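Long-range contact in iron uptake protein A2 (Synechocystis sp., PDB 2VOZ), which probably serves as the periplasmic ferric-binding subunit of an ABC transporter that imports iron(III): residues V132-S146 with V241-G253. Sequence-based numbering, arbitrary orientation.
Sequences VLYYSRDRVNPADLS and VVEKVSLFFPNTG. With SO4 (sulfate ion), chain E.
The Tyr135 ring lies across Ser246, whose CB sits over one ring face, 4.0 Å from its centroid, in a CH-pi contact. With CG between the backbone N and the carbonyl carbon (chi1 67°), the ring leans over the neighbouring strand, and its edge meets Phe248 CB, 3.8 Å from Tyr135 CE1. Shortening Tyr135 to an alanine is likely to strip the ring from over Ser246 CB and remove the edge that Phe248 CB packs against, leaving a gap beside the two strands. Phe248 carries its own ring against Pro142 and Leu145: Leu145 CB packs over one face, 3.7 Å from Phe248 CE2, Ser146 O lies at the ring edge, and the Leu133 side chain lies beside that of Phe248, pointing the same way. The backbones form an antiparallel pair in the mixed sheet of a periplasmic binding protein, strand 245-248 flanking strand 124-136, which pairs on its other side with strand 219-223. Leu133 and Phe248 are a hydrogen-bonded pair (Phe248 N to Leu133 O, 2.7 Å), as are Tyr135 and Ser246. On the face bearing Tyr134, its side chain and Leu247 cross at a slant, Tyr134 CE2 reaching Leu247 CB at 3.7 Å; its OH bonds to Asn223 O, and its side chain is about 5 Å from that of iron-binding Tyr226. Val132 CG1 meets Phe249 CD1 at 3.6 Å. Just past strand 132-136, Arg137 bends at chi3 (57°) and NH1 donates to Ser246 OG at 2.9 Å, almost in the guanidinium plane; that hydroxyl in turn donates to a sulfate, probably from the crystallisation liquor, which Leu247 N also grips.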
loop_
_atom_site.group_PDB
_atom_site.type_symbol
_atom_site.label_atom_id
_atom_site.label_comp_id
_atom_site.label_asym_id
_atom_site.label_seq_id
_atom_site.Cartn_x
_atom_site.Cartn_y
_atom_site.Cartn_z
ATOM N N VAL B 132 26.192 -12.655 -8.217
ATOM C CA VAL B 132 26.821 -12.599 -9.521
ATOM C C VAL B 132 27.758 -11.402 -9.620
ATOM O O VAL B 132 27.920 -10.649 -8.666
ATOM C CB VAL B 132 25.760 -12.514 -10.644
ATOM C CG1 VAL B 132 24.914 -13.807 -10.709
ATOM C CG2 VAL B 132 24.859 -11.240 -10.513
ATOM N N LEU B 133 28.362 -11.232 -10.795
ATOM C CA LEU B 133 29.167 -10.057 -11.052
ATOM C C LEU B 133 28.422 -9.131 -11.977
ATOM O O LEU B 133 27.636 -9.587 -12.847
ATOM C CB LEU B 133 30.475 -10.447 -11.718
ATOM C CG LEU B 133 31.307 -11.519 -11.014
ATOM C CD1 LEU B 133 32.715 -11.651 -11.636
ATOM C CD2 LEU B 133 31.426 -11.213 -9.535
ATOM N N TYR B 134 28.646 -7.842 -11.763
ATOM C CA TYR B 134 28.143 -6.798 -12.642
ATOM C C TYR B 134 29.345 -6.055 -13.178
ATOM O O TYR B 134 30.339 -5.864 -12.473
ATOM C CB TYR B 134 27.216 -5.850 -11.880
ATOM C CG TYR B 134 25.958 -6.582 -11.499
ATOM C CD1 TYR B 134 25.789 -7.096 -10.222
ATOM C CD2 TYR B 134 24.984 -6.844 -12.450
ATOM C CE1 TYR B 134 24.629 -7.790 -9.861
ATOM C CE2 TYR B 134 23.828 -7.538 -12.115
ATOM C CZ TYR B 134 23.663 -8.011 -10.819
ATOM O OH TYR B 134 22.506 -8.687 -10.514
ATOM N N TYR B 135 29.273 -5.627 -14.425
ATOM C CA TYR B 135 30.451 -4.953 -14.995
ATOM C C TYR B 135 30.066 -3.832 -15.919
ATOM O O TYR B 135 29.009 -3.868 -16.562
ATOM C CB TYR B 135 31.376 -5.952 -15.713
ATOM C CG TYR B 135 30.777 -6.567 -16.976
ATOM C CD1 TYR B 135 30.052 -7.777 -16.913
ATOM C CD2 TYR B 135 30.919 -5.912 -18.234
ATOM C CE1 TYR B 135 29.499 -8.366 -18.062
ATOM C CE2 TYR B 135 30.393 -6.508 -19.386
ATOM C CZ TYR B 135 29.674 -7.707 -19.289
ATOM O OH TYR B 135 29.105 -8.245 -20.437
ATOM N N SER B 136 30.951 -2.842 -15.988
ATOM C CA SER B 136 30.795 -1.705 -16.874
ATOM C C SER B 136 30.916 -2.180 -18.324
ATOM O O SER B 136 31.955 -2.683 -18.725
ATOM C CB SER B 136 31.941 -0.705 -16.611
ATOM O OG SER B 136 31.910 0.356 -17.552
ATOM N N ARG B 137 29.886 -1.954 -19.109
ATOM C CA ARG B 137 29.899 -2.371 -20.517
ATOM C C ARG B 137 31.002 -1.621 -21.275
ATOM O O ARG B 137 31.680 -2.214 -22.108
ATOM C CB ARG B 137 28.545 -2.117 -21.130
ATOM C CG ARG B 137 27.536 -3.095 -20.618
ATOM C CD ARG B 137 26.132 -2.920 -21.228
ATOM N NE ARG B 137 26.140 -3.003 -22.686
ATOM C CZ ARG B 137 26.246 -4.128 -23.398
ATOM N NH1 ARG B 137 26.391 -5.314 -22.798
ATOM N NH2 ARG B 137 26.225 -4.063 -24.734
ATOM N N ASP B 138 31.214 -0.349 -20.929
ATOM C CA ASP B 138 32.191 0.468 -21.629
ATOM C C ASP B 138 33.621 0.172 -21.182
ATOM O O ASP B 138 34.561 0.254 -21.995
ATOM C CB ASP B 138 31.872 1.949 -21.431
ATOM C CG ASP B 138 30.637 2.394 -22.200
ATOM O OD1 ASP B 138 30.214 3.547 -21.996
ATOM O OD2 ASP B 138 30.075 1.611 -23.001
ATOM N N ARG B 139 33.801 -0.196 -19.909
ATOM C CA ARG B 139 35.166 -0.280 -19.363
ATOM C C ARG B 139 35.709 -1.660 -19.058
ATOM O O ARG B 139 36.893 -1.805 -18.720
ATOM C CB ARG B 139 35.289 0.600 -18.113
ATOM C CG ARG B 139 34.869 2.059 -18.324
ATOM C CD ARG B 139 35.164 2.899 -17.116
ATOM N NE ARG B 139 34.394 2.420 -15.946
ATOM C CZ ARG B 139 33.123 2.729 -15.695
ATOM N NH1 ARG B 139 32.534 2.239 -14.589
ATOM N NH2 ARG B 139 32.425 3.591 -16.482
ATOM N N VAL B 140 34.844 -2.658 -19.130
ATOM C CA VAL B 140 35.225 -4.035 -18.886
ATOM C C VAL B 140 34.820 -4.907 -20.019
ATOM O O VAL B 140 33.682 -4.848 -20.484
ATOM C CB VAL B 140 34.565 -4.592 -17.592
ATOM C CG1 VAL B 140 34.901 -6.076 -17.427
ATOM C CG2 VAL B 140 34.998 -3.767 -16.386
ATOM N N ASN B 141 35.760 -5.766 -20.423
ATOM C CA ASN B 141 35.535 -6.773 -21.407
ATOM C C ASN B 141 35.203 -8.049 -20.620
ATOM O O ASN B 141 36.045 -8.477 -19.823
ATOM C CB ASN B 141 36.841 -6.939 -22.187
ATOM C CG ASN B 141 36.745 -7.997 -23.271
ATOM O OD1 ASN B 141 35.910 -8.877 -23.217
ATOM N ND2 ASN B 141 37.631 -7.903 -24.268
ATOM N N PRO B 142 34.010 -8.656 -20.842
ATOM C CA PRO B 142 33.657 -9.809 -20.031
ATOM C C PRO B 142 34.560 -11.027 -20.232
ATOM O O PRO B 142 34.566 -11.900 -19.375
ATOM C CB PRO B 142 32.234 -10.145 -20.466
ATOM C CG PRO B 142 32.074 -9.514 -21.818
ATOM C CD PRO B 142 32.938 -8.321 -21.810
ATOM N N ALA B 143 35.342 -11.066 -21.318
ATOM C CA ALA B 143 36.349 -12.143 -21.461
ATOM C C ALA B 143 37.370 -12.109 -20.323
ATOM O O ALA B 143 38.015 -13.126 -20.017
ATOM C CB ALA B 143 37.059 -12.040 -22.806
ATOM N N ASP B 144 37.547 -10.935 -19.715
ATOM C CA ASP B 144 38.489 -10.743 -18.595
ATOM C C ASP B 144 37.918 -11.203 -17.237
ATOM O O ASP B 144 38.652 -11.239 -16.235
ATOM C CB ASP B 144 38.910 -9.274 -18.486
ATOM C CG ASP B 144 39.795 -8.825 -19.643
ATOM O OD1 ASP B 144 39.968 -7.596 -19.816
ATOM O OD2 ASP B 144 40.346 -9.709 -20.347
ATOM N N LEU B 145 36.625 -11.517 -17.222
ATOM C CA LEU B 145 35.952 -12.014 -16.020
ATOM C C LEU B 145 35.901 -13.534 -16.049
ATOM O O LEU B 145 35.822 -14.149 -17.130
ATOM C CB LEU B 145 34.518 -11.436 -15.963
ATOM C CG LEU B 145 34.456 -9.907 -15.784
ATOM C CD1 LEU B 145 33.036 -9.438 -15.897
ATOM C CD2 LEU B 145 35.079 -9.439 -14.458
ATOM N N SER B 146 35.893 -14.171 -14.873
ATOM C CA SER B 146 35.708 -15.627 -14.815
ATOM C C SER B 146 35.085 -16.045 -13.489
ATOM O O SER B 146 33.948 -16.488 -13.442
ATOM C CB SER B 146 37.037 -16.379 -15.018
ATOM O OG SER B 146 38.054 -15.961 -14.127
ATOM N N VAL B 241 21.052 2.624 -16.081
ATOM C CA VAL B 241 21.956 1.715 -15.380
ATOM C C VAL B 241 22.060 0.371 -16.131
ATOM O O VAL B 241 23.153 -0.164 -16.290
ATOM C CB VAL B 241 21.485 1.463 -13.938
ATOM C CG1 VAL B 241 22.392 0.440 -13.237
ATOM C CG2 VAL B 241 21.429 2.788 -13.139
ATOM N N VAL B 242 20.916 -0.163 -16.575
ATOM C CA VAL B 242 20.961 -1.466 -17.253
ATOM C C VAL B 242 21.616 -1.308 -18.647
ATOM O O VAL B 242 22.216 -2.255 -19.140
ATOM C CB VAL B 242 19.620 -2.199 -17.277
ATOM C CG1 VAL B 242 19.121 -2.424 -15.847
ATOM C CG2 VAL B 242 18.594 -1.440 -18.101
ATOM N N GLU B 243 21.598 -0.100 -19.202
ATOM C CA GLU B 243 22.298 0.142 -20.475
ATOM C C GLU B 243 23.777 0.184 -20.285
ATOM O O GLU B 243 24.516 -0.070 -21.218
ATOM C CB GLU B 243 21.825 1.443 -21.118
ATOM C CG GLU B 243 20.574 1.164 -21.957
ATOM C CD GLU B 243 19.627 2.341 -22.044
ATOM O OE1 GLU B 243 20.044 3.486 -21.710
ATOM O OE2 GLU B 243 18.448 2.104 -22.440
ATOM N N LYS B 244 24.210 0.541 -19.089
ATOM C CA LYS B 244 25.624 0.805 -18.816
ATOM C C LYS B 244 26.342 -0.348 -18.141
ATOM O O LYS B 244 27.572 -0.423 -18.154
ATOM C CB LYS B 244 25.778 2.069 -17.984
ATOM C CG LYS B 244 25.531 3.324 -18.823
ATOM C CD LYS B 244 25.781 4.585 -18.019
ATOM C CE LYS B 244 25.632 5.811 -18.922
ATOM N NZ LYS B 244 26.801 5.859 -19.848
ATOM N N VAL B 245 25.561 -1.240 -17.555
ATOM C CA VAL B 245 26.105 -2.318 -16.705
ATOM C C VAL B 245 25.496 -3.625 -17.155
ATOM O O VAL B 245 24.299 -3.654 -17.465
ATOM C CB VAL B 245 25.730 -2.045 -15.213
ATOM C CG1 VAL B 245 26.250 -3.184 -14.326
ATOM C CG2 VAL B 245 26.268 -0.672 -14.746
ATOM N N SER B 246 26.291 -4.708 -17.241
ATOM C CA SER B 246 25.744 -6.029 -17.586
ATOM C C SER B 246 25.955 -7.019 -16.450
ATOM O O SER B 246 26.821 -6.831 -15.605
ATOM C CB SER B 246 26.352 -6.590 -18.873
ATOM O OG SER B 246 25.861 -5.866 -20.021
ATOM N N LEU B 247 25.153 -8.080 -16.467
ATOM C CA LEU B 247 25.223 -9.142 -15.459
ATOM C C LEU B 247 26.117 -10.255 -16.033
ATOM O O LEU B 247 25.951 -10.663 -17.178
ATOM C CB LEU B 247 23.804 -9.673 -15.194
ATOM C CG LEU B 247 23.612 -10.796 -14.165
ATOM C CD1 LEU B 247 22.179 -10.710 -13.669
ATOM C CD2 LEU B 247 23.845 -12.174 -14.760
ATOM N N PHE B 248 27.046 -10.754 -15.226
ATOM C CA PHE B 248 27.908 -11.863 -15.616
ATOM C C PHE B 248 27.813 -12.956 -14.553
ATOM O O PHE B 248 28.063 -12.664 -13.369
ATOM C CB PHE B 248 29.363 -11.360 -15.708
ATOM C CG PHE B 248 30.364 -12.443 -16.016
ATOM C CD1 PHE B 248 30.597 -12.834 -17.361
ATOM C CD2 PHE B 248 31.078 -13.063 -14.992
ATOM C CE1 PHE B 248 31.536 -13.851 -17.651
ATOM C CE2 PHE B 248 32.010 -14.095 -15.267
ATOM C CZ PHE B 248 32.240 -14.478 -16.597
ATOM N N PHE B 249 27.483 -14.182 -14.968
ATOM C CA PHE B 249 27.508 -15.324 -14.069
ATOM C C PHE B 249 28.934 -15.848 -13.922
ATOM O O PHE B 249 29.504 -16.355 -14.897
ATOM C CB PHE B 249 26.612 -16.478 -14.543
ATOM C CG PHE B 249 25.134 -16.209 -14.437
ATOM C CD1 PHE B 249 24.467 -16.298 -13.212
ATOM C CD2 PHE B 249 24.392 -15.901 -15.580
ATOM C CE1 PHE B 249 23.091 -16.055 -13.120
ATOM C CE2 PHE B 249 23.023 -15.664 -15.490
ATOM C CZ PHE B 249 22.373 -15.724 -14.254
ATOM N N PRO B 250 29.506 -15.731 -12.716
ATOM C CA PRO B 250 30.835 -16.271 -12.495
ATOM C C PRO B 250 30.880 -17.776 -12.212
ATOM O O PRO B 250 29.878 -18.392 -11.834
ATOM C CB PRO B 250 31.287 -15.528 -11.242
ATOM C CG PRO B 250 29.999 -15.435 -10.461
ATOM C CD PRO B 250 28.997 -15.058 -11.504
ATOM N N ASN B 251 32.086 -18.307 -12.352
ATOM C CA ASN B 251 32.437 -19.663 -11.928
ATOM C C ASN B 251 31.670 -20.749 -12.686
ATOM O O ASN B 251 31.389 -21.802 -12.124
ATOM C CB ASN B 251 32.214 -19.833 -10.410
ATOM C CG ASN B 251 33.227 -19.071 -9.604
ATOM O OD1 ASN B 251 33.257 -17.871 -9.675
ATOM N ND2 ASN B 251 34.072 -19.776 -8.847
ATOM N N THR B 252 31.310 -20.475 -13.936
ATOM C CA THR B 252 30.597 -21.478 -14.740
ATOM C C THR B 252 31.511 -22.119 -15.786
ATOM O O THR B 252 31.058 -22.991 -16.549
ATOM C CB THR B 252 29.363 -20.883 -15.451
ATOM O OG1 THR B 252 29.798 -20.068 -16.539
ATOM C CG2 THR B 252 28.533 -20.040 -14.486
ATOM N N GLY B 253 32.774 -21.693 -15.798
ATOM C CA GLY B 253 33.761 -22.221 -16.748
ATOM C C GLY B 253 34.123 -23.662 -16.484
ATOM O O GLY B 253 33.781 -24.224 -15.433
HETATM S S SO4 E . 22.806 -8.354 -19.851
HETATM O O1 SO4 E . 23.172 -8.224 -18.438
HETATM O O2 SO4 E . 23.376 -7.256 -20.678
HETATM O O3 SO4 E . 23.290 -9.640 -20.390
HETATM O O4 SO4 E . 21.341 -8.323 -19.988
HETATM O O HOH W 1 29.620 1.681 -16.969
HETATM O O HOH W 2 29.048 1.224 -19.833
HETATM O O HOH W 3 29.400 4.020 -19.565
HETATM O O HOH W 4 34.409 -19.777 -14.506
#